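Local coordinates for protein b11L5F_LGL (Synthetic construct, PDB 6CZG) that forms a computationally redesigned, eight-stranded antiparallel beta barrel that probably binds a small ligand, consistent with a fluorescence-activating design, at residues A[4-8]-A[63-69]. Numbering follows the deposited sequence.
Sequences MCRAA and CKTPDTM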
ATOM      1  N   MET A   4      -9.530   4.028  15.140  1.00 26.34           N
ATOM      2  CA  MET A   4      -9.989   2.886  15.918  1.00 26.62           C
ATOM      3  C   MET A   4      -9.014   1.715  15.879  1.00 29.82           C
ATOM      4  O   MET A   4      -9.324   0.646  16.414  1.00 30.48           O
ATOM      5  CB  MET A   4     -11.369   2.439  15.431  1.00 26.55           C
ATOM      6  CG  MET A   4     -12.486   3.395  15.811  1.00 30.79           C
ATOM      7  SD  MET A   4     -12.960   3.265  17.546  1.00 41.82           S
ATOM      8  CE  MET A   4     -14.027   1.828  17.499  1.00 34.01           C
ATOM      9  N   CYS A   5      -7.850   1.889  15.256  1.00 26.42           N
ATOM     10  CA  CYS A   5      -6.789   0.893  15.312  1.00 22.35           C
ATOM     11  C   CYS A   5      -5.454   1.602  15.132  1.00 28.25           C
ATOM     12  O   CYS A   5      -5.352   2.560  14.361  1.00 24.11           O
ATOM     13  CB  CYS A   5      -6.983  -0.206  14.259  1.00 24.38           C
ATOM     14  SG  CYS A   5      -6.683   0.270  12.546  1.00 21.13           S
ATOM     15  N   ARG A   6      -4.442   1.131  15.870  1.00 23.87           N
ATOM     16  CA  ARG A   6      -3.148   1.812  15.928  1.00 28.81           C
ATOM     17  C   ARG A   6      -2.556   2.039  14.541  1.00 24.98           C
ATOM     18  O   ARG A   6      -2.028   3.122  14.248  1.00 24.60           O
ATOM     19  CB  ARG A   6      -2.184   0.998  16.793  1.00 29.97           C
ATOM     20  CG  ARG A   6      -1.083   1.801  17.461  1.00 36.78           C
ATOM     21  CD  ARG A   6      -0.577   1.079  18.703  1.00 40.22           C
ATOM     22  NE  ARG A   6       0.089  -0.177  18.367  1.00 39.09           N
ATOM     23  CZ  ARG A   6       0.642  -0.994  19.257  1.00 48.46           C
ATOM     24  NH1 ARG A   6       0.613  -0.690  20.548  1.00 57.29           N
ATOM     25  NH2 ARG A   6       1.225  -2.115  18.858  1.00 47.28           N
ATOM     26  N   ALA A   7      -2.629   1.023  13.676  1.00 21.93           N
ATOM     27  CA  ALA A   7      -2.076   1.145  12.330  1.00 27.93           C
ATOM     28  C   ALA A   7      -2.696   2.315  11.578  1.00 24.49           C
ATOM     29  O   ALA A   7      -1.985   3.089  10.925  1.00 20.70           O
ATOM     30  CB  ALA A   7      -2.281  -0.161  11.562  1.00 21.60           C
ATOM     31  N   ALA A   8      -4.021   2.464  11.661  1.00 20.19           N
ATOM     32  CA  ALA A   8      -4.676   3.594  11.010  1.00 22.06           C
ATOM     33  C   ALA A   8      -4.234   4.920  11.613  1.00 22.31           C
ATOM     34  O   ALA A   8      -4.210   5.940  10.915  1.00 20.32           O
ATOM     35  CB  ALA A   8      -6.194   3.452  11.103  1.00 23.88           C
ATOM     36  N   CYS A  63      -9.038  -0.925   8.923  1.00 21.46           N
ATOM     37  CA  CYS A  63      -8.595  -1.584  10.145  1.00 23.14           C
ATOM     38  C   CYS A  63      -8.963  -3.061  10.121  1.00 21.98           C
ATOM     39  O   CYS A  63     -10.122  -3.424   9.903  1.00 21.10           O
ATOM     40  CB  CYS A  63      -9.222  -0.908  11.366  1.00 19.23           C
ATOM     41  SG  CYS A  63      -8.528   0.702  11.811  1.00 21.81           S
ATOM     42  N   LYS A  64      -7.960  -3.911  10.328  1.00 22.20           N
ATOM     43  CA  LYS A  64      -8.150  -5.352  10.440  1.00 22.25           C
ATOM     44  C   LYS A  64      -7.916  -5.825  11.867  1.00 27.15           C
ATOM     45  O   LYS A  64      -8.806  -6.414  12.487  1.00 32.38           O
ATOM     46  CB  LYS A  64      -7.209  -6.077   9.469  1.00 26.46           C
ATOM     47  CG  LYS A  64      -7.684  -7.443   9.019  1.00 28.20           C
ATOM     48  CD  LYS A  64      -6.497  -8.313   8.639  1.00 27.52           C
ATOM     49  CE  LYS A  64      -6.939  -9.659   8.098  1.00 31.79           C
ATOM     50  NZ  LYS A  64      -5.997 -10.167   7.063  1.00 33.17           N
ATOM     51  N   THR A  65      -6.730  -5.577  12.402  1.00 28.11           N
ATOM     52  CA  THR A  65      -6.399  -5.761  13.805  1.00 26.37           C
ATOM     53  C   THR A  65      -5.690  -4.499  14.262  1.00 28.65           C
ATOM     54  O   THR A  65      -5.314  -3.661  13.435  1.00 28.13           O
ATOM     55  CB  THR A  65      -5.505  -6.998  14.017  1.00 24.84           C
ATOM     56  OG1 THR A  65      -4.210  -6.758  13.457  1.00 26.52           O
ATOM     57  CG2 THR A  65      -6.119  -8.234  13.373  1.00 21.65           C
ATOM     58  N   PRO A  66      -5.504  -4.314  15.591  1.00 26.03           N
ATOM     59  CA  PRO A  66      -4.811  -3.113  16.082  1.00 25.65           C
ATOM     60  C   PRO A  66      -3.567  -2.720  15.297  1.00 25.44           C
ATOM     61  O   PRO A  66      -3.277  -1.528  15.160  1.00 30.91           O
ATOM     62  CB  PRO A  66      -4.458  -3.498  17.522  1.00 25.59           C
ATOM     63  CG  PRO A  66      -5.609  -4.343  17.943  1.00 31.05           C
ATOM     64  CD  PRO A  66      -6.079  -5.090  16.708  1.00 30.34           C
ATOM     65  N   ASP A  67      -2.832  -3.698  14.766  1.00 21.39           N
ATOM     66  CA  ASP A  67      -1.612  -3.415  14.019  1.00 25.71           C
ATOM     67  C   ASP A  67      -1.660  -3.877  12.567  1.00 26.02           C
ATOM     68  O   ASP A  67      -0.622  -3.850  11.893  1.00 23.98           O
ATOM     69  CB  ASP A  67      -0.405  -4.051  14.718  1.00 28.70           C
ATOM     70  CG  ASP A  67      -0.229  -3.561  16.141  1.00 34.99           C
ATOM     71  OD1 ASP A  67      -0.511  -2.372  16.402  1.00 35.82           O
ATOM     72  OD2 ASP A  67       0.200  -4.363  16.998  1.00 41.84           O
ATOM     73  N   THR A  68      -2.818  -4.297  12.054  1.00 23.25           N
ATOM     74  CA  THR A  68      -2.915  -4.740  10.668  1.00 22.59           C
ATOM     75  C   THR A  68      -4.116  -4.105   9.983  1.00 27.72           C
ATOM     76  O   THR A  68      -5.164  -3.881  10.600  1.00 25.30           O
ATOM     77  CB  THR A  68      -3.024  -6.271  10.542  1.00 21.80           C
ATOM     78  OG1 THR A  68      -4.270  -6.712  11.093  1.00 21.76           O
ATOM     79  CG2 THR A  68      -1.871  -6.965  11.258  1.00 22.90           C
ATOM     80  N   MET A  69      -3.950  -3.832   8.688  1.00 20.06           N
ATOM     81  CA  MET A  69      -4.981  -3.237   7.853  1.00 21.03           C
ATOM     82  C   MET A  69      -5.200  -4.090   6.611  1.00 22.47           C
ATOM     83  O   MET A  69      -4.287  -4.772   6.137  1.00 21.77           O
ATOM     84  CB  MET A  69      -4.609  -1.810   7.416  1.00 20.92           C
ATOM     85  CG  MET A  69      -4.056  -0.928   8.520  1.00 21.36           C
ATOM     86  SD  MET A  69      -5.331   0.059   9.321  1.00 33.46           S
ATOM     87  CE  MET A  69      -5.984   0.965   7.923  1.00 23.95           C
TER
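A disulfide, a backbone hydrogen bond and a salt bridge join the short N-terminal helix 6-10 to the hairpin between strands 54-65 and 68-75, at one end of an antiparallel beta barrel. The hairpin closes in a type I turn from Thr65 to Thr68, with a classic beta bulge where Lys64 and Thr65 both face Thr68. Cys5, the N-cap residue, bonds through SG to SG of Cys63 at 2.0 Å with chi3 near -82°, linking the helix start covalently to the first hairpin strand. At the turn, Ala7 N donates to Pro66 O (3.0 Å), which thus serves a first-turn N-H that has no partner within the helix. Buried Met69 packs against the start of the helix: its SD lies 3.5 Å from Cys5 SG and its CG 3.6 Å from Ala7 CB, while Leu11 and Leu41 also touch this side chain. Arg6 meets Asp67 in a salt bridge whose hydrogen bonds are weak, with NE and NH2 of Arg6 each 3.0 Å from OD1 of Asp67.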